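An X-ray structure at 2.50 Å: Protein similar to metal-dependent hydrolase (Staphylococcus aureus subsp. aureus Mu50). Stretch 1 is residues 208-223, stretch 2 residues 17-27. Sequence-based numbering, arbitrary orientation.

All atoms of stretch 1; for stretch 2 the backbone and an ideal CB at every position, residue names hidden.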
# COMPACT_ATOMS: atom_id res chain seq x y z
N PHE A 208 10.97 16.45 -16.93
CA PHE A 208 11.09 17.83 -17.40
C PHE A 208 11.96 17.70 -18.65
O PHE A 208 13.09 18.20 -18.70
CB PHE A 208 11.79 18.69 -16.34
CG PHE A 208 11.70 20.18 -16.60
CD1 PHE A 208 12.27 21.09 -15.71
CD2 PHE A 208 11.04 20.68 -17.72
CE1 PHE A 208 12.19 22.47 -15.93
CE2 PHE A 208 10.94 22.05 -17.95
CZ PHE A 208 11.52 22.95 -17.05
N PRO A 209 11.44 17.02 -19.69
CA PRO A 209 12.10 16.76 -20.98
C PRO A 209 12.70 17.96 -21.68
O PRO A 209 13.89 17.97 -22.01
CB PRO A 209 10.99 16.12 -21.81
CG PRO A 209 10.04 15.58 -20.80
CD PRO A 209 10.02 16.65 -19.77
N THR A 210 11.87 18.96 -21.93
CA THR A 210 12.29 20.17 -22.62
C THR A 210 11.75 21.39 -21.89
O THR A 210 10.91 21.27 -21.00
CB THR A 210 11.75 20.22 -24.06
OG1 THR A 210 10.33 20.41 -24.04
CG2 THR A 210 12.05 18.91 -24.77
N THR A 211 12.22 22.57 -22.28
CA THR A 211 11.78 23.81 -21.67
C THR A 211 10.28 24.02 -21.85
O THR A 211 9.67 24.77 -21.10
CB THR A 211 12.51 25.00 -22.27
OG1 THR A 211 12.36 24.97 -23.69
CG2 THR A 211 13.99 24.96 -21.91
N ALA A 212 9.69 23.34 -22.82
CA ALA A 212 8.26 23.47 -23.05
C ALA A 212 7.42 22.68 -22.04
O ALA A 212 6.20 22.81 -22.02
CB ALA A 212 7.92 23.04 -24.47
N HIS A 213 8.07 21.86 -21.22
CA HIS A 213 7.37 21.07 -20.22
C HIS A 213 7.46 21.65 -18.81
O HIS A 213 7.23 20.96 -17.83
CB HIS A 213 7.89 19.63 -20.20
CG HIS A 213 7.61 18.87 -21.46
ND1 HIS A 213 8.40 18.96 -22.58
CD2 HIS A 213 6.59 18.03 -21.78
CE1 HIS A 213 7.89 18.20 -23.54
NE2 HIS A 213 6.80 17.63 -23.07
N LYS A 214 7.78 22.94 -18.71
CA LYS A 214 7.89 23.57 -17.41
C LYS A 214 6.59 23.53 -16.60
O LYS A 214 6.63 23.37 -15.39
CB LYS A 214 8.35 25.02 -17.55
CG LYS A 214 8.73 25.60 -16.23
CD LYS A 214 8.85 27.10 -16.28
CE LYS A 214 8.94 27.67 -14.89
NZ LYS A 214 8.74 29.15 -14.89
N ASN A 215 5.45 23.70 -17.26
CA ASN A 215 4.17 23.66 -16.54
C ASN A 215 4.04 22.24 -15.97
O ASN A 215 4.06 21.26 -16.71
CB ASN A 215 3.01 23.94 -17.49
CG ASN A 215 1.68 24.03 -16.77
OD1 ASN A 215 1.36 23.19 -15.92
ND2 ASN A 215 0.87 25.04 -17.13
N PRO A 216 3.88 22.12 -14.65
CA PRO A 216 3.76 20.78 -14.07
C PRO A 216 2.68 19.91 -14.71
O PRO A 216 2.81 18.67 -14.75
CB PRO A 216 3.51 21.07 -12.59
CG PRO A 216 2.83 22.38 -12.60
CD PRO A 216 3.61 23.16 -13.64
N LEU A 217 1.62 20.54 -15.22
CA LEU A 217 0.53 19.80 -15.86
C LEU A 217 0.89 19.28 -17.26
O LEU A 217 0.18 18.43 -17.81
CB LEU A 217 -0.71 20.67 -15.95
CG LEU A 217 -1.34 21.09 -14.62
CD1 LEU A 217 -2.56 21.95 -14.87
CD2 LEU A 217 -1.69 19.87 -13.80
N TRP A 218 1.98 19.78 -17.83
CA TRP A 218 2.39 19.36 -19.16
C TRP A 218 3.36 18.18 -19.10
O TRP A 218 4.57 18.35 -19.24
CB TRP A 218 3.06 20.54 -19.89
CG TRP A 218 2.09 21.63 -20.35
CD1 TRP A 218 1.00 22.09 -19.68
CD2 TRP A 218 2.19 22.41 -21.55
NE1 TRP A 218 0.40 23.11 -20.38
CE2 TRP A 218 1.12 23.33 -21.53
CE3 TRP A 218 3.08 22.43 -22.63
CZ2 TRP A 218 0.91 24.26 -22.55
CZ3 TRP A 218 2.87 23.36 -23.64
CH2 TRP A 218 1.79 24.26 -23.59
N VAL A 219 2.82 16.98 -18.89
CA VAL A 219 3.65 15.77 -18.83
C VAL A 219 3.40 14.91 -20.06
O VAL A 219 2.32 14.94 -20.65
CB VAL A 219 3.36 14.94 -17.55
CG1 VAL A 219 3.64 15.77 -16.33
CG2 VAL A 219 1.91 14.46 -17.55
N THR A 220 4.41 14.13 -20.46
CA THR A 220 4.26 13.28 -21.64
C THR A 220 3.26 12.15 -21.37
O THR A 220 3.00 11.79 -20.21
CB THR A 220 5.60 12.63 -22.06
OG1 THR A 220 5.82 11.45 -21.27
CG2 THR A 220 6.75 13.59 -21.86
N ALA A 221 2.71 11.59 -22.45
CA ALA A 221 1.77 10.49 -22.32
C ALA A 221 2.55 9.20 -22.01
O ALA A 221 1.97 8.18 -21.62
CB ALA A 221 0.99 10.32 -23.59
N TYR A 222 3.88 9.26 -22.19
CA TYR A 222 4.76 8.12 -21.93
C TYR A 222 4.85 7.84 -20.44
O TYR A 222 5.10 6.70 -20.03
CB TYR A 222 6.17 8.40 -22.45
CG TYR A 222 6.29 8.46 -23.96
CD1 TYR A 222 5.97 7.36 -24.75
CD2 TYR A 222 6.71 9.63 -24.59
CE1 TYR A 222 6.05 7.42 -26.14
CE2 TYR A 222 6.80 9.70 -25.99
CZ TYR A 222 6.47 8.59 -26.75
OH TYR A 222 6.55 8.66 -28.12
N ASP A 223 4.64 8.88 -19.64
CA ASP A 223 4.71 8.75 -18.19
C ASP A 223 3.75 7.66 -17.72
O ASP A 223 2.55 7.75 -17.95
CB ASP A 223 4.37 10.09 -17.52
CG ASP A 223 5.46 11.13 -17.71
OD1 ASP A 223 6.10 11.15 -18.77
OD2 ASP A 223 5.69 11.94 -16.79
N UNK A 17 12.94 11.36 -33.32
CA UNK A 17 11.79 12.19 -33.60
C UNK A 17 10.58 11.42 -33.08
O UNK A 17 10.24 10.36 -33.61
CB UNK A 17 11.67 12.52 -35.09
N UNK A 18 9.97 11.95 -32.02
CA UNK A 18 8.82 11.33 -31.39
C UNK A 18 7.57 12.15 -31.67
O UNK A 18 7.65 13.36 -31.82
CB UNK A 18 9.04 11.18 -29.88
N UNK A 19 6.42 11.48 -31.72
CA UNK A 19 5.14 12.15 -31.95
C UNK A 19 4.87 13.22 -30.88
O UNK A 19 4.91 12.94 -29.69
CB UNK A 19 4.00 11.12 -31.97
N UNK A 20 4.59 14.45 -31.32
CA UNK A 20 4.33 15.53 -30.38
C UNK A 20 3.17 15.27 -29.44
O UNK A 20 3.26 15.53 -28.23
CB UNK A 20 4.07 16.82 -31.15
N UNK A 21 2.08 14.73 -29.97
CA UNK A 21 0.93 14.45 -29.13
C UNK A 21 1.28 13.56 -27.95
O UNK A 21 0.76 13.72 -26.86
CB UNK A 21 -0.18 13.80 -29.96
N UNK A 22 2.18 12.61 -28.18
CA UNK A 22 2.58 11.68 -27.13
C UNK A 22 3.52 12.35 -26.13
O UNK A 22 3.55 12.00 -24.94
CB UNK A 22 3.25 10.45 -27.74
N UNK A 23 4.30 13.30 -26.63
CA UNK A 23 5.25 14.01 -25.76
C UNK A 23 4.58 15.11 -24.94
O UNK A 23 5.21 15.66 -24.04
CB UNK A 23 6.38 14.62 -26.60
N UNK A 24 3.33 15.44 -25.25
CA UNK A 24 2.64 16.51 -24.52
C UNK A 24 1.32 16.10 -23.89
O UNK A 24 0.61 16.91 -23.29
CB UNK A 24 2.39 17.69 -25.46
N UNK A 25 1.00 14.82 -24.03
CA UNK A 25 -0.20 14.27 -23.44
C UNK A 25 -1.48 15.05 -23.64
O UNK A 25 -1.96 15.20 -24.75
CB UNK A 25 0.03 14.10 -21.94
N UNK A 26 -2.03 15.55 -22.54
CA UNK A 26 -3.29 16.28 -22.56
C UNK A 26 -3.26 17.66 -23.19
O UNK A 26 -4.30 18.20 -23.54
CB UNK A 26 -3.80 16.42 -21.12
N UNK A 27 -2.08 18.25 -23.35
CA UNK A 27 -1.98 19.57 -23.94
C UNK A 27 -2.37 19.54 -25.41
O UNK A 27 -1.73 18.85 -26.22
CB UNK A 27 -0.56 20.12 -23.78

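Position 17 lies in a strand, and nothing of stretch 1 comes within 5.5 Å of its ideal CB, so the choice is open; it is Lys17, whose NZ is bonded elsewhere in the structure. At position 18 the CB points toward stretch 1 and lies 4.0 Å from Tyr222 OH, which leaves room for either an apolar or a polar side chain. The residue is Met18, a selenomethionine, and beyond CB its side chain leads away.

Position 19 immediately precedes a helix, where the first amide groups lack acceptors; Asp, Asn, Ser or Thr would suit. Asp19 caps the helix, its OD2 accepting from Ala22 N at 3.2 Å. Positions 20 and 21 have helical backbone angles and no CB directed at stretch 1, so little can be inferred here; they are Gly20 and Gly21.

The CB of position 22 is 3.8 Å from Tyr222 OH and 4.7 Å from Ala221 CB, a setting for a small side chain. Ala22 fits, its CB packing 3.9 Å from Tyr222 CZ, while its backbone O accepts from Ala221 N at 2.7 Å.

At position 23 the backbone O already receives a hydrogen bond from His213 NE2, at 2.7 Å. The CB points away, yet the ideal CB lies 4.7 Å from His213 NE2, 4.9 Å from Thr220 CG2 and 5.0 Å from Tyr222 CE2, so a flexible apolar chain such as Leu or Met could exploit them. In Met23, another selenomethionine, SE meets the edge of the Tyr222 ring, 3.4 Å from CE2, and CE reaches Pro209 CB at 4.2 Å.

Position 24 also points its CB away, 5.0 Å from His213 NE2, but a long or aromatic side chain could turn back toward His213, Ala212 and Trp218. Phe24 does so. Its ring lies nearly parallel to that of His213, with centroids 4.4 Å apart but slid so that they barely overlap, and its CZ approaches Ala212 CB at 3.9 Å.

Position 25 has positive phi, and an ideal CB would clash with Val219 O at 2.8 Å. Both features call for glycine, and Gly25 is found.

Position 26 has no stretch 1 atom within 5.5 Å of its CB, so stretch 1 sets little limit on the side chain. In Val26, CG2 comes 4.2 Å from Leu217 O, and a water bridges Val26 N and Val219 O.

Position 27 points its CB toward Trp218, 4.2 Å from CD2, inviting a compact aliphatic group. Val27 lays CG2 over the indole face, 3.2 Å from the centroid of the Trp218 five-membered ring, a CH-pi contact.

Stretch 2, residues 17-27: KMDGGAMFGVV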
# COMPACT_ATOMS: atom_id res chain seq x y z
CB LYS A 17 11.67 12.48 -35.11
CG LYS A 17 12.78 13.40 -35.65
CD LYS A 17 12.39 14.11 -36.96
CE LYS A 17 12.61 13.26 -38.20
NZ LYS A 17 14.07 13.08 -38.48
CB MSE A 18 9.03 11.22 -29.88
CG MSE A 18 10.21 10.42 -29.43
SE MSE A 18 10.15 8.65 -30.13
CE MSE A 18 11.67 8.81 -31.27
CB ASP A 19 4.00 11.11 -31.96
CG ASP A 19 2.64 11.74 -32.24
OD1 ASP A 19 2.32 12.00 -33.42
OD2 ASP A 19 1.89 11.99 -31.26
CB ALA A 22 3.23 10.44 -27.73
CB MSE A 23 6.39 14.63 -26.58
CG MSE A 23 7.35 13.64 -27.16
SE MSE A 23 8.41 12.73 -25.80
CE MSE A 23 9.34 14.24 -25.13
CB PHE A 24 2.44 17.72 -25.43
CG PHE A 24 3.69 18.51 -25.67
CD1 PHE A 24 4.36 18.44 -26.88
CD2 PHE A 24 4.21 19.32 -24.66
CE1 PHE A 24 5.53 19.16 -27.10
CE2 PHE A 24 5.38 20.05 -24.86
CZ PHE A 24 6.04 19.97 -26.08
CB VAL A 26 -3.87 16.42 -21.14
CG1 VAL A 26 -3.96 15.04 -20.50
CG2 VAL A 26 -3.01 17.37 -20.30
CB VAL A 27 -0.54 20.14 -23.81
CG1 VAL A 27 -0.45 21.51 -24.46
CG2 VAL A 27 -0.15 20.23 -22.35
O HOH W 1 -0.49 15.14 -19.79
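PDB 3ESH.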